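Local coordinates for protein beta-mannosidase (Trichoderma harzianum, PDB 4CVU) that probably hydrolyses terminal, non-reducing beta-linked mannose residues of oligosaccharides, as a fungal family 2 glycoside hydrolase, at residues F382-W396 against N415-L428. Sequence-based numbering, arbitrary orientation.
Sequences FYAKGANLIPPDAFW and NFNMLRVWSSGTYL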
loop_
_atom_site.group_PDB
_atom_site.type_symbol
_atom_site.label_atom_id
_atom_site.label_comp_id
_atom_site.label_asym_id
_atom_site.label_seq_id
_atom_site.Cartn_x
_atom_site.Cartn_y
_atom_site.Cartn_z
ATOM N N PHE A 382 -25.795 4.679 39.973
ATOM C CA PHE A 382 -26.191 4.497 38.590
ATOM C C PHE A 382 -25.467 3.296 37.982
ATOM O O PHE A 382 -24.385 2.913 38.469
ATOM C CB PHE A 382 -25.905 5.764 37.781
ATOM C CG PHE A 382 -24.445 6.086 37.687
ATOM C CD1 PHE A 382 -23.829 6.826 38.663
ATOM C CD2 PHE A 382 -23.680 5.587 36.629
ATOM C CE1 PHE A 382 -22.476 7.097 38.586
ATOM C CE2 PHE A 382 -22.331 5.864 36.545
ATOM C CZ PHE A 382 -21.723 6.611 37.526
ATOM N N TYR A 383 -26.053 2.716 36.939
ATOM C CA TYR A 383 -25.402 1.624 36.216
ATOM C C TYR A 383 -24.405 2.222 35.206
ATOM O O TYR A 383 -24.836 2.923 34.287
ATOM C CB TYR A 383 -26.413 0.753 35.452
ATOM C CG TYR A 383 -25.801 -0.590 35.111
ATOM C CD1 TYR A 383 -25.006 -0.745 33.989
ATOM C CD2 TYR A 383 -25.956 -1.673 35.962
ATOM C CE1 TYR A 383 -24.392 -1.953 33.699
ATOM C CE2 TYR A 383 -25.348 -2.885 35.680
ATOM C CZ TYR A 383 -24.555 -3.017 34.552
ATOM O OH TYR A 383 -23.916 -4.204 34.256
ATOM N N ALA A 384 -23.114 1.952 35.372
ATOM C CA ALA A 384 -22.106 2.489 34.428
ATOM C C ALA A 384 -22.088 1.651 33.164
ATOM O O ALA A 384 -22.210 0.427 33.224
ATOM C CB ALA A 384 -20.743 2.520 35.071
ATOM N N LYS A 385 -22.016 2.320 32.014
ATOM C CA LYS A 385 -22.067 1.637 30.749
ATOM C C LYS A 385 -20.984 2.272 29.887
ATOM O O LYS A 385 -20.967 3.476 29.775
ATOM C CB LYS A 385 -23.433 1.834 30.113
ATOM C CG LYS A 385 -24.620 1.222 30.888
ATOM C CD LYS A 385 -25.968 1.404 30.189
ATOM C CE LYS A 385 -26.264 2.886 29.943
ATOM N NZ LYS A 385 -27.628 3.182 29.436
ATOM N N GLY A 386 -20.068 1.484 29.358
ATOM C CA GLY A 386 -19.077 2.025 28.422
ATOM C C GLY A 386 -17.972 1.036 28.126
ATOM O O GLY A 386 -18.254 -0.171 27.898
ATOM N N ALA A 387 -16.736 1.561 28.073
ATOM C CA ALA A 387 -15.558 0.803 27.572
ATOM C C ALA A 387 -14.231 1.397 28.045
ATOM O O ALA A 387 -14.230 2.423 28.726
ATOM C CB ALA A 387 -15.570 0.713 26.053
ATOM N N ASN A 388 -13.119 0.744 27.686
ATOM C CA ASN A 388 -11.772 1.206 28.037
ATOM C C ASN A 388 -11.167 2.006 26.876
ATOM O O ASN A 388 -11.111 1.539 25.766
ATOM C CB ASN A 388 -10.893 0.038 28.344
ATOM C CG ASN A 388 -11.278 -0.634 29.679
ATOM O OD1 ASN A 388 -10.627 -0.403 30.714
ATOM N ND2 ASN A 388 -12.298 -1.437 29.665
ATOM N N LEU A 389 -10.764 3.210 27.156
ATOM C CA LEU A 389 -10.137 4.095 26.171
ATOM C C LEU A 389 -8.634 3.900 26.240
ATOM O O LEU A 389 -8.012 4.106 27.292
ATOM C CB LEU A 389 -10.481 5.532 26.505
ATOM C CG LEU A 389 -9.789 6.576 25.617
ATOM C CD1 LEU A 389 -10.345 6.470 24.217
ATOM C CD2 LEU A 389 -10.003 7.954 26.211
ATOM N N ILE A 390 -8.043 3.519 25.119
ATOM C CA ILE A 390 -6.597 3.423 24.982
ATOM C C ILE A 390 -6.134 4.602 24.103
ATOM O O ILE A 390 -6.962 5.280 23.486
ATOM C CB ILE A 390 -6.144 2.078 24.388
ATOM C CG1 ILE A 390 -6.641 1.923 22.958
ATOM C CG2 ILE A 390 -6.616 0.909 25.270
ATOM C CD1 ILE A 390 -5.668 1.221 22.050
ATOM N N PRO A 391 -4.837 4.887 24.084
ATOM C CA PRO A 391 -4.414 6.033 23.246
ATOM C C PRO A 391 -4.832 5.828 21.796
ATOM O O PRO A 391 -4.568 4.775 21.231
ATOM C CB PRO A 391 -2.899 6.029 23.379
ATOM C CG PRO A 391 -2.645 5.303 24.662
ATOM C CD PRO A 391 -3.702 4.273 24.797
ATOM N N PRO A 392 -5.466 6.828 21.187
ATOM C CA PRO A 392 -5.893 6.694 19.747
ATOM C C PRO A 392 -4.737 6.652 18.721
ATOM O O PRO A 392 -4.975 6.284 17.574
ATOM C CB PRO A 392 -6.721 7.962 19.522
ATOM C CG PRO A 392 -6.070 8.959 20.442
ATOM C CD PRO A 392 -5.711 8.176 21.698
ATOM N N ASP A 393 -3.502 6.978 19.122
ATOM C CA ASP A 393 -2.404 7.077 18.186
ATOM C C ASP A 393 -1.127 6.735 18.930
ATOM O O ASP A 393 -1.044 6.887 20.151
ATOM C CB ASP A 393 -2.391 8.474 17.581
ATOM C CG ASP A 393 -1.725 8.552 16.194
ATOM O OD1 ASP A 393 -0.457 8.586 16.107
ATOM O OD2 ASP A 393 -2.458 8.616 15.158
ATOM N N ALA A 394 -0.131 6.236 18.206
ATOM C CA ALA A 394 1.161 6.023 18.831
ATOM C C ALA A 394 1.918 7.358 19.007
ATOM O O ALA A 394 2.905 7.421 19.760
ATOM C CB ALA A 394 1.978 4.996 18.056
ATOM N N PHE A 395 1.475 8.400 18.306
ATOM C CA PHE A 395 2.084 9.714 18.371
ATOM C C PHE A 395 1.063 10.769 18.811
ATOM O O PHE A 395 0.283 11.302 18.026
ATOM C CB PHE A 395 2.710 10.058 17.024
ATOM C CG PHE A 395 3.506 8.931 16.450
ATOM C CD1 PHE A 395 4.781 8.640 16.937
ATOM C CD2 PHE A 395 2.996 8.146 15.478
ATOM C CE1 PHE A 395 5.511 7.588 16.414
ATOM C CE2 PHE A 395 3.702 7.084 14.973
ATOM C CZ PHE A 395 4.968 6.794 15.442
ATOM N N TRP A 396 1.082 11.068 20.087
ATOM C CA TRP A 396 0.075 11.933 20.702
ATOM C C TRP A 396 -0.014 13.307 20.033
ATOM O O TRP A 396 -1.107 13.805 19.828
ATOM C CB TRP A 396 0.313 12.075 22.214
ATOM C CG TRP A 396 -0.422 11.006 23.025
ATOM C CD1 TRP A 396 0.111 9.881 23.578
ATOM C CD2 TRP A 396 -1.814 10.967 23.297
ATOM N NE1 TRP A 396 -0.877 9.138 24.205
ATOM C CE2 TRP A 396 -2.070 9.801 24.055
ATOM C CE3 TRP A 396 -2.879 11.823 23.008
ATOM C CZ2 TRP A 396 -3.316 9.482 24.509
ATOM C CZ3 TRP A 396 -4.115 11.508 23.449
ATOM C CH2 TRP A 396 -4.334 10.341 24.224
ATOM N N ASN A 415 -24.620 4.683 23.683
ATOM C CA ASN A 415 -25.260 4.902 24.972
ATOM C C ASN A 415 -24.314 4.810 26.180
ATOM O O ASN A 415 -24.744 4.378 27.219
ATOM C CB ASN A 415 -26.474 3.927 25.160
ATOM C CG ASN A 415 -27.558 4.132 24.127
ATOM O OD1 ASN A 415 -28.067 5.210 23.969
ATOM N ND2 ASN A 415 -27.869 3.108 23.388
ATOM N N PHE A 416 -23.057 5.238 26.028
ATOM C CA PHE A 416 -22.098 5.241 27.114
ATOM C C PHE A 416 -22.436 6.314 28.160
ATOM O O PHE A 416 -23.048 7.278 27.854
ATOM C CB PHE A 416 -20.659 5.514 26.603
ATOM C CG PHE A 416 -19.966 4.347 25.977
ATOM C CD1 PHE A 416 -20.619 3.473 25.164
ATOM C CD2 PHE A 416 -18.647 4.188 26.144
ATOM C CE1 PHE A 416 -19.945 2.459 24.548
ATOM C CE2 PHE A 416 -17.983 3.182 25.544
ATOM C CZ PHE A 416 -18.628 2.324 24.736
ATOM N N ASN A 417 -22.058 6.119 29.406
ATOM C CA ASN A 417 -21.939 7.212 30.351
ATOM C C ASN A 417 -20.579 7.257 31.011
ATOM O O ASN A 417 -20.319 8.165 31.801
ATOM C CB ASN A 417 -23.071 7.207 31.381
ATOM C CG ASN A 417 -23.174 5.902 32.108
ATOM O OD1 ASN A 417 -22.177 5.252 32.319
ATOM N ND2 ASN A 417 -24.391 5.463 32.391
ATOM N N MET A 418 -19.676 6.344 30.621
ATOM C CA MET A 418 -18.347 6.264 31.225
ATOM C C MET A 418 -17.330 5.662 30.258
ATOM O O MET A 418 -17.675 4.772 29.462
ATOM C CB MET A 418 -18.399 5.386 32.510
ATOM C CG MET A 418 -17.105 5.350 33.296
ATOM S SD MET A 418 -17.259 4.360 34.823
ATOM C CE MET A 418 -17.874 5.568 35.968
ATOM N N LEU A 419 -16.108 6.210 30.307
ATOM C CA LEU A 419 -14.909 5.578 29.809
ATOM C C LEU A 419 -13.928 5.373 30.946
ATOM O O LEU A 419 -13.738 6.259 31.812
ATOM C CB LEU A 419 -14.222 6.408 28.685
ATOM C CG LEU A 419 -15.028 6.679 27.431
ATOM C CD1 LEU A 419 -14.356 7.739 26.560
ATOM C CD2 LEU A 419 -15.233 5.424 26.628
ATOM N N ARG A 420 -13.247 4.230 30.935
ATOM C CA ARG A 420 -12.078 4.059 31.747
ATOM C C ARG A 420 -10.861 4.449 30.957
ATOM O O ARG A 420 -10.564 3.802 29.956
ATOM C CB ARG A 420 -11.917 2.612 32.200
ATOM C CG ARG A 420 -10.526 2.332 32.722
ATOM C CD ARG A 420 -10.541 1.080 33.570
ATOM N NE ARG A 420 -9.200 0.706 34.013
ATOM C CZ ARG A 420 -8.545 -0.409 33.699
ATOM N NH1 ARG A 420 -9.051 -1.328 32.888
ATOM N NH2 ARG A 420 -7.347 -0.609 34.210
ATOM N N VAL A 421 -10.166 5.485 31.410
ATOM C CA VAL A 421 -8.950 5.953 30.780
ATOM C C VAL A 421 -7.797 5.083 31.303
ATOM O O VAL A 421 -7.202 5.345 32.343
ATOM C CB VAL A 421 -8.693 7.456 31.011
ATOM C CG1 VAL A 421 -7.514 7.934 30.176
ATOM C CG2 VAL A 421 -9.908 8.258 30.660
ATOM N N TRP A 422 -7.508 4.049 30.521
ATOM C CA TRP A 422 -6.626 2.961 30.848
ATOM C C TRP A 422 -5.178 3.388 31.069
ATOM O O TRP A 422 -4.659 4.209 30.329
ATOM C CB TRP A 422 -6.699 1.947 29.682
ATOM C CG TRP A 422 -5.708 0.813 29.792
ATOM C CD1 TRP A 422 -5.873 -0.336 30.523
ATOM C CD2 TRP A 422 -4.429 0.723 29.177
ATOM N NE1 TRP A 422 -4.775 -1.152 30.368
ATOM C CE2 TRP A 422 -3.868 -0.516 29.559
ATOM C CE3 TRP A 422 -3.678 1.579 28.355
ATOM C CZ2 TRP A 422 -2.590 -0.923 29.147
ATOM C CZ3 TRP A 422 -2.426 1.174 27.932
ATOM C CH2 TRP A 422 -1.886 -0.060 28.335
ATOM N N SER A 423 -4.523 2.819 32.078
ATOM C CA SER A 423 -3.065 3.031 32.265
ATOM C C SER A 423 -2.322 1.811 31.722
ATOM O O SER A 423 -2.741 0.688 31.996
ATOM C CB SER A 423 -2.725 3.278 33.752
ATOM O OG SER A 423 -3.181 2.195 34.595
ATOM N N SER A 424 -1.223 1.983 30.977
ATOM C CA SER A 424 -0.573 3.243 30.684
ATOM C C SER A 424 -0.303 3.410 29.219
ATOM O O SER A 424 0.476 2.653 28.612
ATOM C CB SER A 424 0.752 3.417 31.456
ATOM O OG SER A 424 1.558 4.504 30.934
ATOM N N GLY A 425 -1.190 4.238 28.687
ATOM C CA GLY A 425 -0.922 5.398 27.843
ATOM C C GLY A 425 -0.553 6.570 28.747
ATOM O O GLY A 425 0.567 6.612 29.299
ATOM N N THR A 426 -1.460 7.522 28.900
ATOM C CA THR A 426 -1.059 8.770 29.509
ATOM C C THR A 426 -2.129 9.561 30.231
ATOM O O THR A 426 -3.310 9.256 30.081
ATOM C CB THR A 426 -0.467 9.659 28.402
ATOM O OG1 THR A 426 0.370 10.667 28.992
ATOM C CG2 THR A 426 -1.524 10.304 27.602
ATOM N N TYR A 427 -1.707 10.623 30.951
ATOM C CA TYR A 427 -2.636 11.629 31.492
ATOM C C TYR A 427 -3.140 12.479 30.348
ATOM O O TYR A 427 -2.354 13.095 29.646
ATOM C CB TYR A 427 -1.999 12.530 32.601
ATOM C CG TYR A 427 -1.327 11.745 33.694
ATOM C CD1 TYR A 427 -2.060 11.209 34.742
ATOM C CD2 TYR A 427 0.034 11.469 33.635
ATOM C CE1 TYR A 427 -1.446 10.454 35.729
ATOM C CE2 TYR A 427 0.660 10.730 34.620
ATOM C CZ TYR A 427 -0.090 10.202 35.647
ATOM O OH TYR A 427 0.555 9.433 36.591
ATOM N N LEU A 428 -4.464 12.516 30.160
ATOM C CA LEU A 428 -5.025 13.221 29.027
ATOM C C LEU A 428 -4.845 14.711 29.158
ATOM O O LEU A 428 -4.945 15.299 30.256
ATOM C CB LEU A 428 -6.522 12.907 28.827
ATOM C CG LEU A 428 -6.911 11.439 28.611
ATOM C CD1 LEU A 428 -8.402 11.344 28.380
ATOM C CD2 LEU A 428 -6.159 10.798 27.447
HETATM O O HOH W 1 -27.354 5.925 28.796
HETATM O O HOH W 2 -5.454 5.246 27.932
#
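With chi1 at 55°, Asn417 sets its CG between its own backbone N and carbonyl carbon, which turns the amide onto the chain at Tyr383-Lys385; Arg420, extended from CG to NE, brings its NH1 to Asn388 OD1. The first contact lies where the paired parallel strands 384-389 and 418-421 begin, the second within them; helix 401-413 joins the strands in a beta-alpha-beta crossover, as expected in the (beta/alpha)8 barrel of family 2 hydrolases. The Asn417 amide works in both directions. Its OD1 accepts from Lys385 N at 3.0 Å, while ND2 donates to Tyr383 O at 3.2 Å, with that oxygen near the amide plane. Backbone Asn417 N adds a bond to Lys385 O, which also accepts a longer, more bent one from Met418 N. Replacing Asn417 by alanine removes both amide groups and would probably leave Lys385 N and Tyr383 O without these partners. Further along, regular parallel pairing takes over: Arg420 N donates to Ala387 O and Leu389 N to Arg420 O (2.9 Å). Leu389, Leu419 and Val421 share one sheet face, and Leu389 CD2 also reaches Leu428 CD1. On the other face, Arg420 is further tied to Glu446 and Glu594 by salt bridges, which probably help fix its guanidinium. Past the strands, Thr426 CG2 touches Trp396 CE2 at 3.6 Å, and a water bridges Leu389 O and Trp422 O. Arg420 NH1 meets Asn388 OD1 at 2.8 Å, the bond bent to 134° and the amide and guanidinium planes 87° apart.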